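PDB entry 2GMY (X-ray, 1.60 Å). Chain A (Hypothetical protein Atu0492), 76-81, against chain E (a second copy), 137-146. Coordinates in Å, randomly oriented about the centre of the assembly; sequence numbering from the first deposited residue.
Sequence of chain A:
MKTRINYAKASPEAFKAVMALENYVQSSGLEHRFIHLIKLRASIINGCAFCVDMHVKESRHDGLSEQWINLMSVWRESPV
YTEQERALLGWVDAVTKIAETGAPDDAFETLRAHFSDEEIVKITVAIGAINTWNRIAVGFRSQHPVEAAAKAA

Chain A 76-81: RESPVY
Chain E (137-146) AVGFRSQHPV

Two copies of one protein meet here through irregular backbone: A:Arg76 and A:Glu77 finish a 3-10 segment, and E:Phe140 is the first residue after the chain E helix to leave helical phi/psi. The chains run in the same sense, A:Glu77 CA lying 7.3 Å from E:Arg141 CA and A:Val80 CA 6.0 Å from E:Val146 CA.

E:Arg141 has left-handed phi/psi (53/45). Its m, m, t side chain folds back so that E:Arg141 NH1 donates to E:Val138 O (2.9 Å), presenting a guanidinium face. A:Glu77, also m, m, brings OE2 over that face, with A:Glu77 OE2 3.2 Å from E:Arg141 NE; the salt bridge is one of charge alone, since no N-H points at the oxygen. Water 3 links A:Glu77 OE1 to E:Gln143 NE2, which also donates to E:Arg141 O (2.9 Å), holding E:Gln143 in its m, m bend. Water 1 joins A:Glu77 O, E:Ser142 O and E:His144 N.

E:His144 (chi1 p, chi2 77°) is oriented at both nitrogens. E:His144 ND1 donates to E:Pro145 O (2.9 Å), and E:His144 NE2 hydrogen-bonds A:Ser78 OG (2.8 Å) at the ring edge. The t rotamer of A:Ser78 also lets A:Ser78 OG accept from A:Val80 N (3.2 Å). Rigid A:Pro79 lays CD over the E:His144 ring, A:Pro79 CD lying 3.7 Å from its centroid, while A:Pro79 CG meets E:Val146 CG2 at 3.8 Å.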

# COMPACT_ATOMS: atom_id res chain seq x y z
N ARG A 76 -9.56 -16.85 1.51
CA ARG A 76 -9.66 -16.89 0.06
C ARG A 76 -9.14 -18.20 -0.50
O ARG A 76 -9.65 -18.69 -1.49
CB ARG A 76 -8.93 -15.72 -0.60
CG ARG A 76 -9.60 -14.40 -0.38
CD ARG A 76 -9.20 -13.38 -1.45
NE ARG A 76 -9.87 -12.11 -1.18
CZ ARG A 76 -11.00 -11.71 -1.75
NH1 ARG A 76 -11.60 -12.45 -2.68
NH2 ARG A 76 -11.51 -10.54 -1.41
N GLU A 77 -8.13 -18.77 0.16
CA GLU A 77 -7.52 -20.02 -0.31
C GLU A 77 -8.02 -21.29 0.37
O GLU A 77 -7.48 -22.39 0.14
CB GLU A 77 -5.99 -19.92 -0.24
CG GLU A 77 -5.37 -19.08 -1.36
CD GLU A 77 -5.82 -19.53 -2.74
OE1 GLU A 77 -5.98 -20.76 -2.95
OE2 GLU A 77 -6.05 -18.66 -3.60
N SER A 78 -9.07 -21.18 1.20
CA SER A 78 -9.56 -22.32 1.98
C SER A 78 -10.86 -22.89 1.42
O SER A 78 -11.84 -22.15 1.23
CB SER A 78 -9.79 -21.92 3.43
OG SER A 78 -10.32 -23.02 4.14
N PRO A 79 -10.87 -24.21 1.13
CA PRO A 79 -12.12 -24.84 0.72
C PRO A 79 -13.16 -25.05 1.82
O PRO A 79 -14.23 -25.58 1.53
CB PRO A 79 -11.65 -26.18 0.11
CG PRO A 79 -10.37 -26.48 0.84
CD PRO A 79 -9.72 -25.14 1.04
N VAL A 80 -12.89 -24.65 3.06
CA VAL A 80 -13.86 -24.88 4.14
C VAL A 80 -15.17 -24.08 3.98
O VAL A 80 -16.24 -24.57 4.34
CB VAL A 80 -13.23 -24.73 5.57
CG1 VAL A 80 -12.89 -23.32 5.86
CG2 VAL A 80 -14.19 -25.26 6.64
N TYR A 81 -15.08 -22.89 3.40
CA TYR A 81 -16.24 -21.98 3.30
C TYR A 81 -17.17 -22.29 2.13
O TYR A 81 -16.72 -22.58 1.02
CB TYR A 81 -15.77 -20.51 3.29
CG TYR A 81 -14.88 -20.27 4.47
CD1 TYR A 81 -15.41 -20.23 5.77
CD2 TYR A 81 -13.50 -20.18 4.32
CE1 TYR A 81 -14.58 -20.08 6.88
CE2 TYR A 81 -12.66 -20.02 5.42
CZ TYR A 81 -13.21 -19.98 6.70
OH TYR A 81 -12.39 -19.82 7.78
N ALA E 137 2.30 -23.42 -2.54
CA ALA E 137 0.91 -23.81 -2.23
C ALA E 137 -0.12 -22.81 -2.77
O ALA E 137 -1.09 -23.21 -3.42
CB ALA E 137 0.73 -24.03 -0.75
N VAL E 138 0.09 -21.52 -2.53
CA VAL E 138 -0.81 -20.52 -3.10
C VAL E 138 -0.66 -20.50 -4.62
O VAL E 138 -1.65 -20.47 -5.34
CB VAL E 138 -0.56 -19.10 -2.50
CG1 VAL E 138 -1.43 -18.05 -3.22
CG2 VAL E 138 -0.87 -19.08 -1.01
N GLY E 139 0.59 -20.56 -5.10
CA GLY E 139 0.89 -20.53 -6.53
C GLY E 139 0.16 -21.62 -7.30
O GLY E 139 -0.31 -21.38 -8.40
N PHE E 140 0.08 -22.81 -6.71
CA PHE E 140 -0.54 -23.95 -7.39
C PHE E 140 -1.93 -24.29 -6.86
O PHE E 140 -2.50 -25.33 -7.23
CB PHE E 140 0.39 -25.16 -7.37
CG PHE E 140 1.71 -24.90 -8.03
CD1 PHE E 140 1.80 -24.03 -9.11
CD2 PHE E 140 2.86 -25.51 -7.57
CE1 PHE E 140 3.04 -23.77 -9.73
CE2 PHE E 140 4.10 -25.27 -8.17
CZ PHE E 140 4.19 -24.40 -9.24
N ARG E 141 -2.47 -23.41 -6.02
CA ARG E 141 -3.81 -23.55 -5.46
C ARG E 141 -4.02 -24.91 -4.78
O ARG E 141 -5.05 -25.56 -4.97
CB ARG E 141 -4.87 -23.28 -6.53
CG ARG E 141 -4.85 -21.87 -7.11
CD ARG E 141 -5.40 -20.87 -6.12
NE ARG E 141 -5.70 -19.56 -6.70
CZ ARG E 141 -4.90 -18.50 -6.63
NH1 ARG E 141 -3.71 -18.60 -6.02
NH2 ARG E 141 -5.28 -17.34 -7.16
N SER E 142 -3.03 -25.33 -3.99
CA SER E 142 -3.15 -26.57 -3.21
C SER E 142 -4.33 -26.47 -2.25
O SER E 142 -4.55 -25.42 -1.62
CB SER E 142 -1.88 -26.84 -2.42
OG SER E 142 -0.76 -26.86 -3.28
N GLN E 143 -5.08 -27.57 -2.15
CA GLN E 143 -6.31 -27.62 -1.36
C GLN E 143 -6.11 -28.45 -0.11
O GLN E 143 -5.80 -29.64 -0.20
CB GLN E 143 -7.43 -28.25 -2.20
CG GLN E 143 -7.74 -27.53 -3.48
CD GLN E 143 -8.31 -26.16 -3.23
OE1 GLN E 143 -9.38 -26.02 -2.61
NE2 GLN E 143 -7.61 -25.13 -3.70
N HIS E 144 -6.29 -27.84 1.05
CA HIS E 144 -6.15 -28.57 2.32
C HIS E 144 -7.38 -29.46 2.57
O HIS E 144 -8.46 -29.20 2.04
CB HIS E 144 -5.90 -27.61 3.50
CG HIS E 144 -7.07 -26.74 3.84
ND1 HIS E 144 -8.16 -27.20 4.55
CD2 HIS E 144 -7.30 -25.42 3.62
CE1 HIS E 144 -9.03 -26.22 4.72
NE2 HIS E 144 -8.53 -25.12 4.17
N PRO E 145 -7.21 -30.53 3.38
CA PRO E 145 -8.37 -31.39 3.64
C PRO E 145 -9.44 -30.67 4.45
O PRO E 145 -9.11 -29.81 5.28
CB PRO E 145 -7.78 -32.53 4.47
CG PRO E 145 -6.31 -32.44 4.31
CD PRO E 145 -6.00 -31.00 4.06
N VAL E 146 -10.71 -31.01 4.21
CA VAL E 146 -11.83 -30.48 4.99
C VAL E 146 -12.51 -31.58 5.81
O VAL E 146 -12.78 -32.66 5.29
CB VAL E 146 -12.87 -29.76 4.11
CG1 VAL E 146 -14.07 -29.29 4.94
CG2 VAL E 146 -12.24 -28.57 3.40
O HOH W 1 -6.11 -24.89 0.58
O HOH W 2 -3.96 -22.76 -2.06
O HOH W 3 -8.21 -22.29 -3.86